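PDB 3AGD: salt-tolerant glutaminase from Micrococcus luteus, which probably hydrolyses L-glutamine to L-glutamate and ammonium. Local coordinates for residues A[37-42]-A[288-293]; A[48-53]-A[200-205]. One frame throughout, in Å; residues are numbered along the deposited sequence.

Interaction 1 (A[37-42]-A[288-293]); sequences DRFGIA and SARGVL
Arg290 lies over one face of the Phe39 ring, its side chain running from the ring's outer end back toward CB. The near end of the arginine makes a CH-pi contact: Arg290 CB stands 4.2 Å from the centroid of the Phe39 ring, 23° off the ring normal, and so is displaced toward the rim, close to CE1 and CZ. Further along, Arg290 NE passes 4.2 Å from Phe39 CD2, and the guanidinium ends beyond the ring, with Arg290 NH1 3.8 Å from Phe39 CB. Ring and guanidinium planes are nearly parallel, but the two flat groups are offset. Bends at chi2 and chi3 (149° and 145°) let the chain follow the ring. Arg38 O lies near the guanidinium plane, 3.4 Å from Arg290 NH1, but the angle is too poor for a hydrogen bond.

A water continues the contact to the acidic side chain: it donates to Asp37 OD2 at 2.7 Å and accepts from Arg290 NH2 at 2.8 Å, linking opposite charges that do not touch. Weak hydrogen bonds from Arg290 NE to Val19 O and from Arg290 NH1 to Ser279 OG add further anchors. At the start of the arginine's helix, Ser288, the N-cap residue, accepts from Gly291 N through OG at 3.0 Å, a capping bond. Phe39 also packs on Val13 and Leu16 of helix 4-16. The arrangement joins helices 4-16 and 289-301 to the entry to strand 40-44, on one face of an antiparallel sheet, as in the alpha/beta domain of the serine beta-lactamase-like fold.

Interaction 2 (A[48-53]-A[200-205]); sequences GRLHCA and TVKDLA
Lys202 lays its aliphatic chain across the side chains of Leu50 and Cys52, which reach toward it from the same side of strand 50-54. Leu50 CD2 meets Lys202 CD at 4.0 Å, and the two side chains cross at about a right angle. Cys52 SG sits closer to the far end, 3.5 Å from Lys202 CE. Extended beyond CG, the lysine chain lies along both strand residues, CG and CD touching both and CE only the sulfur. The other leucine branch looks one helical turn on: Leu50 CD1 packs 4.2 Å from Ala205 CB.

The start of the helix is fixed by a capping box. Asp203 N donates to Thr200 OG1 at 3.2 Å (N-H...O angle 158°), while Thr200 N donates to the anti lone pair of Asp203 OD2 at 2.7 Å. That same carboxylate oxygen makes a salt bridge to Arg148. On the strand, His51 NE2 is hydrogen-bonded to Glu341 of the second subunit, and Arg49 forms a salt bridge with Asp349 of that subunit.

At the sheet edge within this chain, the strand segment 50-53 runs at 147° to the helix segment 201-205, not far from antiparallel; Leu50 and Cys52 meet helix 201-212, whereas His51 and Ala53 pack against helix 4-16.

In the fold
After helix 4-16 the chain reaches interaction 1 just before strand 40-44, then interaction 2 on the antiparallel neighbour, strand 50-54. Interaction 2 closes first, when the chain returns 147 residues later at helix 201-212; interaction 1 closes at helix 289-301, after strands 257-259, 264-269 and 273-278 complete the sheet. Interaction 2 is therefore nested within the loop of interaction 1. Their centres are 13 Å apart, and a probable hydrogen bond from Ala53 N to Ile41 O (3.0 Å) joins them through the sheet. Val201 and Ala205 also touch Ala42. Together they tie the sheet to helices 201-212 and 289-301 within the glutaminase region.

Interaction 1 (A[37-42]-A[288-293])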
ATOM      1  N   ASP A  37      -9.018  22.545 -25.168  1.00 32.61           N
ATOM      2  CA  ASP A  37     -10.348  22.027 -24.881  1.00 32.75           C
ATOM      3  C   ASP A  37     -10.470  20.508 -25.029  1.00 32.11           C
ATOM      4  O   ASP A  37     -11.294  20.014 -25.800  1.00 30.83           O
ATOM      5  CB  ASP A  37     -11.371  22.721 -25.785  1.00 38.67           C
ATOM      6  CG  ASP A  37     -12.802  22.518 -25.316  1.00 45.26           C
ATOM      7  OD1 ASP A  37     -13.731  22.826 -26.093  1.00 47.00           O
ATOM      8  OD2 ASP A  37     -12.996  22.060 -24.168  1.00 47.00           O
ATOM      9  N   ARG A  38      -9.644  19.770 -24.294  1.00 30.87           N
ATOM     10  CA  ARG A  38      -9.689  18.313 -24.336  1.00 31.75           C
ATOM     11  C   ARG A  38      -9.555  17.777 -22.917  1.00 28.70           C
ATOM     12  O   ARG A  38      -8.776  18.298 -22.119  1.00 25.80           O
ATOM     13  CB  ARG A  38      -8.593  17.760 -25.263  1.00 35.23           C
ATOM     14  CG  ARG A  38      -8.846  18.119 -26.728  1.00 42.84           C
ATOM     15  CD  ARG A  38      -8.128  17.228 -27.733  1.00 50.20           C
ATOM     16  NE  ARG A  38      -6.708  17.541 -27.892  1.00 58.54           N
ATOM     17  CZ  ARG A  38      -5.965  17.114 -28.912  1.00 61.16           C
ATOM     18  NH1 ARG A  38      -6.507  16.364 -29.864  1.00 58.89           N
ATOM     19  NH2 ARG A  38      -4.678  17.431 -28.979  1.00 64.04           N
ATOM     20  N   PHE A  39     -10.338  16.749 -22.601  1.00 27.33           N
ATOM     21  CA  PHE A  39     -10.340  16.172 -21.261  1.00 26.92           C
ATOM     22  C   PHE A  39     -10.820  14.720 -21.300  1.00 27.24           C
ATOM     23  O   PHE A  39     -11.989  14.448 -21.572  1.00 28.57           O
ATOM     24  CB  PHE A  39     -11.256  17.016 -20.364  1.00 24.80           C
ATOM     25  CG  PHE A  39     -11.207  16.656 -18.899  1.00 24.53           C
ATOM     26  CD1 PHE A  39     -10.184  15.870 -18.381  1.00 24.07           C
ATOM     27  CD2 PHE A  39     -12.179  17.142 -18.027  1.00 24.01           C
ATOM     28  CE1 PHE A  39     -10.128  15.574 -17.021  1.00 20.76           C
ATOM     29  CE2 PHE A  39     -12.131  16.852 -16.662  1.00 24.95           C
ATOM     30  CZ  PHE A  39     -11.100  16.065 -16.159  1.00 20.31           C
ATOM     31  N   GLY A  40      -9.907  13.794 -21.032  1.00 23.13           N
ATOM     32  CA  GLY A  40     -10.256  12.387 -21.044  1.00 24.57           C
ATOM     33  C   GLY A  40      -9.737  11.646 -19.829  1.00 25.69           C
ATOM     34  O   GLY A  40      -8.777  12.079 -19.184  1.00 27.12           O
ATOM     35  N   ILE A  41     -10.365  10.517 -19.520  1.00 21.29           N
ATOM     36  CA  ILE A  41      -9.975   9.718 -18.372  1.00 21.24           C
ATOM     37  C   ILE A  41     -10.277   8.241 -18.622  1.00 23.93           C
ATOM     38  O   ILE A  41     -11.235   7.905 -19.314  1.00 24.10           O
ATOM     39  CB  ILE A  41     -10.733  10.186 -17.114  1.00 22.58           C
ATOM     40  CG1 ILE A  41     -10.203   9.461 -15.878  1.00 23.42           C
ATOM     41  CG2 ILE A  41     -12.222   9.923 -17.284  1.00 23.12           C
ATOM     42  CD1 ILE A  41     -10.635  10.116 -14.589  1.00 27.30           C
ATOM     43  N   ALA A  42      -9.457   7.363 -18.055  1.00 21.00           N
ATOM     44  CA  ALA A  42      -9.650   5.930 -18.230  1.00 17.93           C
ATOM     45  C   ALA A  42      -9.100   5.154 -17.046  1.00 20.18           C
ATOM     46  O   ALA A  42      -8.071   5.522 -16.469  1.00 22.35           O
ATOM     47  CB  ALA A  42      -8.968   5.462 -19.512  1.00 13.12           C
ATOM     48  N   SER A 288      -0.726  18.513 -15.018  1.00 21.99           N
ATOM     49  CA  SER A 288      -2.039  18.725 -15.617  1.00 20.49           C
ATOM     50  C   SER A 288      -2.998  19.167 -14.515  1.00 21.05           C
ATOM     51  O   SER A 288      -3.210  18.441 -13.542  1.00 18.61           O
ATOM     52  CB  SER A 288      -2.550  17.434 -16.248  1.00 21.24           C
ATOM     53  OG  SER A 288      -3.899  17.583 -16.641  1.00 22.87           O
ATOM     54  N   ALA A 289      -3.573  20.357 -14.668  1.00 22.43           N
ATOM     55  CA  ALA A 289      -4.495  20.894 -13.673  1.00 24.00           C
ATOM     56  C   ALA A 289      -5.706  19.999 -13.412  1.00 24.03           C
ATOM     57  O   ALA A 289      -5.948  19.600 -12.272  1.00 27.15           O
ATOM     58  CB  ALA A 289      -4.952  22.285 -14.083  1.00 22.51           C
ATOM     59  N   ARG A 290      -6.472  19.687 -14.453  1.00 22.20           N
ATOM     60  CA  ARG A 290      -7.652  18.835 -14.283  1.00 22.74           C
ATOM     61  C   ARG A 290      -7.253  17.380 -14.100  1.00 19.43           C
ATOM     62  O   ARG A 290      -7.985  16.609 -13.486  1.00 19.03           O
ATOM     63  CB  ARG A 290      -8.565  18.906 -15.499  1.00 22.95           C
ATOM     64  CG  ARG A 290      -9.205  20.234 -15.792  1.00 26.05           C
ATOM     65  CD  ARG A 290      -9.364  20.287 -17.293  1.00 27.20           C
ATOM     66  NE  ARG A 290     -10.559  20.969 -17.745  1.00 31.56           N
ATOM     67  CZ  ARG A 290     -10.877  21.105 -19.026  1.00 27.41           C
ATOM     68  NH1 ARG A 290     -10.079  20.605 -19.965  1.00 18.60           N
ATOM     69  NH2 ARG A 290     -11.990  21.734 -19.366  1.00 30.97           N
ATOM     70  N   GLY A 291      -6.115  17.003 -14.673  1.00 20.20           N
ATOM     71  CA  GLY A 291      -5.642  15.635 -14.553  1.00 20.41           C
ATOM     72  C   GLY A 291      -5.351  15.304 -13.105  1.00 22.80           C
ATOM     73  O   GLY A 291      -5.686  14.226 -12.617  1.00 23.82           O
ATOM     74  N   VAL A 292      -4.715  16.243 -12.414  1.00 23.28           N
ATOM     75  CA  VAL A 292      -4.386  16.062 -11.010  1.00 22.54           C
ATOM     76  C   VAL A 292      -5.675  16.121 -10.188  1.00 22.77           C
ATOM     77  O   VAL A 292      -5.903  15.295  -9.303  1.00 22.95           O
ATOM     78  CB  VAL A 292      -3.398  17.160 -10.538  1.00 22.32           C
ATOM     79  CG1 VAL A 292      -3.452  17.315  -9.031  1.00 19.44           C
ATOM     80  CG2 VAL A 292      -1.983  16.795 -10.969  1.00 19.78           C
ATOM     81  N   LEU A 293      -6.525  17.092 -10.498  1.00 21.31           N
ATOM     82  CA  LEU A 293      -7.782  17.253  -9.781  1.00 22.11           C
ATOM     83  C   LEU A 293      -8.649  16.003  -9.909  1.00 21.54           C
ATOM     84  O   LEU A 293      -9.349  15.626  -8.969  1.00 20.42           O
ATOM     85  CB  LEU A 293      -8.533  18.474 -10.312  1.00 23.64           C
ATOM     86  CG  LEU A 293      -9.831  18.838  -9.588  1.00 29.95           C
ATOM     87  CD1 LEU A 293      -9.574  19.003  -8.093  1.00 30.11           C
ATOM     88  CD2 LEU A 293     -10.392  20.124 -10.184  1.00 31.55           C
TER
HETATM   89  O   HOH W   1     -12.410  20.767 -21.927  1.00 17.81           O

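Interaction 2 (A[48-53]-A[200-205])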
ATOM      1  N   GLY A  48      -9.578  -6.828 -16.096  1.00 39.41           N
ATOM      2  CA  GLY A  48      -9.378  -6.755 -17.530  1.00 35.04           C
ATOM      3  C   GLY A  48     -10.385  -5.822 -18.161  1.00 32.56           C
ATOM      4  O   GLY A  48     -10.699  -5.933 -19.347  1.00 33.21           O
ATOM      5  N   ARG A  49     -10.899  -4.901 -17.356  1.00 31.02           N
ATOM      6  CA  ARG A  49     -11.877  -3.936 -17.826  1.00 30.33           C
ATOM      7  C   ARG A  49     -11.224  -2.582 -18.037  1.00 30.08           C
ATOM      8  O   ARG A  49     -10.215  -2.256 -17.410  1.00 29.43           O
ATOM      9  CB  ARG A  49     -13.026  -3.803 -16.821  1.00 31.63           C
ATOM     10  CG  ARG A  49     -13.749  -5.109 -16.546  1.00 41.46           C
ATOM     11  CD  ARG A  49     -14.188  -5.785 -17.841  1.00 49.84           C
ATOM     12  NE  ARG A  49     -14.668  -7.143 -17.604  1.00 56.96           N
ATOM     13  CZ  ARG A  49     -15.878  -7.446 -17.145  1.00 58.33           C
ATOM     14  NH1 ARG A  49     -16.752  -6.484 -16.876  1.00 59.77           N
ATOM     15  NH2 ARG A  49     -16.204  -8.715 -16.937  1.00 55.08           N
ATOM     16  N   LEU A  50     -11.817  -1.798 -18.926  1.00 28.49           N
ATOM     17  CA  LEU A  50     -11.319  -0.475 -19.250  1.00 28.37           C
ATOM     18  C   LEU A  50     -12.500   0.492 -19.256  1.00 28.38           C
ATOM     19  O   LEU A  50     -13.222   0.605 -20.246  1.00 30.97           O
ATOM     20  CB  LEU A  50     -10.642  -0.511 -20.621  1.00 29.15           C
ATOM     21  CG  LEU A  50      -9.889   0.727 -21.101  1.00 33.87           C
ATOM     22  CD1 LEU A  50      -8.792   1.092 -20.112  1.00 33.84           C
ATOM     23  CD2 LEU A  50      -9.295   0.444 -22.476  1.00 35.92           C
ATOM     24  N   HIS A  51     -12.707   1.174 -18.135  1.00 25.21           N
ATOM     25  CA  HIS A  51     -13.799   2.130 -18.015  1.00 24.13           C
ATOM     26  C   HIS A  51     -13.254   3.512 -18.358  1.00 25.50           C
ATOM     27  O   HIS A  51     -12.281   3.961 -17.752  1.00 23.74           O
ATOM     28  CB  HIS A  51     -14.347   2.132 -16.581  1.00 23.44           C
ATOM     29  CG  HIS A  51     -14.641   0.765 -16.040  1.00 26.25           C
ATOM     30  ND1 HIS A  51     -15.468  -0.130 -16.684  1.00 26.77           N
ATOM     31  CD2 HIS A  51     -14.223   0.144 -14.910  1.00 29.37           C
ATOM     32  CE1 HIS A  51     -15.546  -1.244 -15.975  1.00 27.03           C
ATOM     33  NE2 HIS A  51     -14.801  -1.103 -14.894  1.00 27.12           N
ATOM     34  N   CYS A  52     -13.870   4.189 -19.323  1.00 26.01           N
ATOM     35  CA  CYS A  52     -13.398   5.514 -19.707  1.00 27.62           C
ATOM     36  C   CYS A  52     -14.503   6.488 -20.056  1.00 24.62           C
ATOM     37  O   CYS A  52     -15.669   6.119 -20.147  1.00 26.62           O
ATOM     38  CB  CYS A  52     -12.440   5.426 -20.896  1.00 34.50           C
ATOM     39  SG  CYS A  52     -12.074   3.771 -21.460  1.00 41.17           S
ATOM     40  N   ALA A  53     -14.108   7.740 -20.263  1.00 23.22           N
ATOM     41  CA  ALA A  53     -15.031   8.812 -20.614  1.00 23.05           C
ATOM     42  C   ALA A  53     -14.241   9.990 -21.175  1.00 24.44           C
ATOM     43  O   ALA A  53     -13.039  10.114 -20.925  1.00 22.32           O
ATOM     44  CB  ALA A  53     -15.819   9.250 -19.385  1.00 19.80           C
ATOM     45  N   THR A 200      -2.525   7.422 -25.471  1.00 16.13           N
ATOM     46  CA  THR A 200      -3.838   7.977 -25.186  1.00 18.27           C
ATOM     47  C   THR A 200      -4.093   7.701 -23.710  1.00 22.24           C
ATOM     48  O   THR A 200      -3.337   6.966 -23.066  1.00 21.71           O
ATOM     49  CB  THR A 200      -4.948   7.264 -25.974  1.00 20.32           C
ATOM     50  OG1 THR A 200      -5.045   5.906 -25.522  1.00 20.05           O
ATOM     51  CG2 THR A 200      -4.643   7.276 -27.473  1.00 21.92           C
ATOM     52  N   VAL A 201      -5.155   8.290 -23.177  1.00 22.53           N
ATOM     53  CA  VAL A 201      -5.523   8.073 -21.788  1.00 25.32           C
ATOM     54  C   VAL A 201      -5.634   6.570 -21.520  1.00 23.32           C
ATOM     55  O   VAL A 201      -5.176   6.073 -20.486  1.00 20.63           O
ATOM     56  CB  VAL A 201      -6.879   8.710 -21.484  1.00 35.22           C
ATOM     57  CG1 VAL A 201      -7.315   8.352 -20.091  1.00 42.02           C
ATOM     58  CG2 VAL A 201      -6.792  10.207 -21.635  1.00 42.81           C
ATOM     59  N   LYS A 202      -6.249   5.858 -22.461  1.00 22.42           N
ATOM     60  CA  LYS A 202      -6.439   4.419 -22.340  1.00 23.77           C
ATOM     61  C   LYS A 202      -5.110   3.680 -22.277  1.00 23.73           C
ATOM     62  O   LYS A 202      -4.964   2.724 -21.517  1.00 25.10           O
ATOM     63  CB  LYS A 202      -7.262   3.891 -23.516  1.00 24.95           C
ATOM     64  CG  LYS A 202      -8.720   4.332 -23.512  1.00 27.44           C
ATOM     65  CD  LYS A 202      -9.450   3.758 -24.723  1.00 32.15           C
ATOM     66  CE  LYS A 202     -10.920   4.136 -24.733  1.00 41.39           C
ATOM     67  NZ  LYS A 202     -11.639   3.554 -25.911  1.00 44.67           N
ATOM     68  N   ASP A 203      -4.148   4.107 -23.086  1.00 22.97           N
ATOM     69  CA  ASP A 203      -2.839   3.472 -23.076  1.00 24.70           C
ATOM     70  C   ASP A 203      -2.235   3.577 -21.679  1.00 21.45           C
ATOM     71  O   ASP A 203      -1.771   2.584 -21.114  1.00 22.31           O
ATOM     72  CB  ASP A 203      -1.895   4.146 -24.073  1.00 26.36           C
ATOM     73  CG  ASP A 203      -2.278   3.887 -25.513  1.00 27.57           C
ATOM     74  OD1 ASP A 203      -2.473   2.708 -25.884  1.00 25.39           O
ATOM     75  OD2 ASP A 203      -2.369   4.867 -26.277  1.00 28.28           O
ATOM     76  N   LEU A 204      -2.246   4.786 -21.125  1.00 17.91           N
ATOM     77  CA  LEU A 204      -1.688   5.017 -19.796  1.00 21.22           C
ATOM     78  C   LEU A 204      -2.346   4.151 -18.730  1.00 22.22           C
ATOM     79  O   LEU A 204      -1.661   3.554 -17.903  1.00 24.40           O
ATOM     80  CB  LEU A 204      -1.822   6.494 -19.402  1.00 21.33           C
ATOM     81  CG  LEU A 204      -0.822   7.471 -20.022  1.00 19.72           C
ATOM     82  CD1 LEU A 204      -1.062   8.860 -19.454  1.00 19.19           C
ATOM     83  CD2 LEU A 204       0.602   7.018 -19.715  1.00 16.26           C
ATOM     84  N   ALA A 205      -3.674   4.086 -18.751  1.00 19.78           N
ATOM     85  CA  ALA A 205      -4.409   3.288 -17.776  1.00 19.16           C
ATOM     86  C   ALA A 205      -3.915   1.842 -17.775  1.00 18.48           C
ATOM     87  O   ALA A 205      -3.608   1.279 -16.726  1.00 19.61           O
ATOM     88  CB  ALA A 205      -5.909   3.330 -18.088  1.00 17.26           C
TER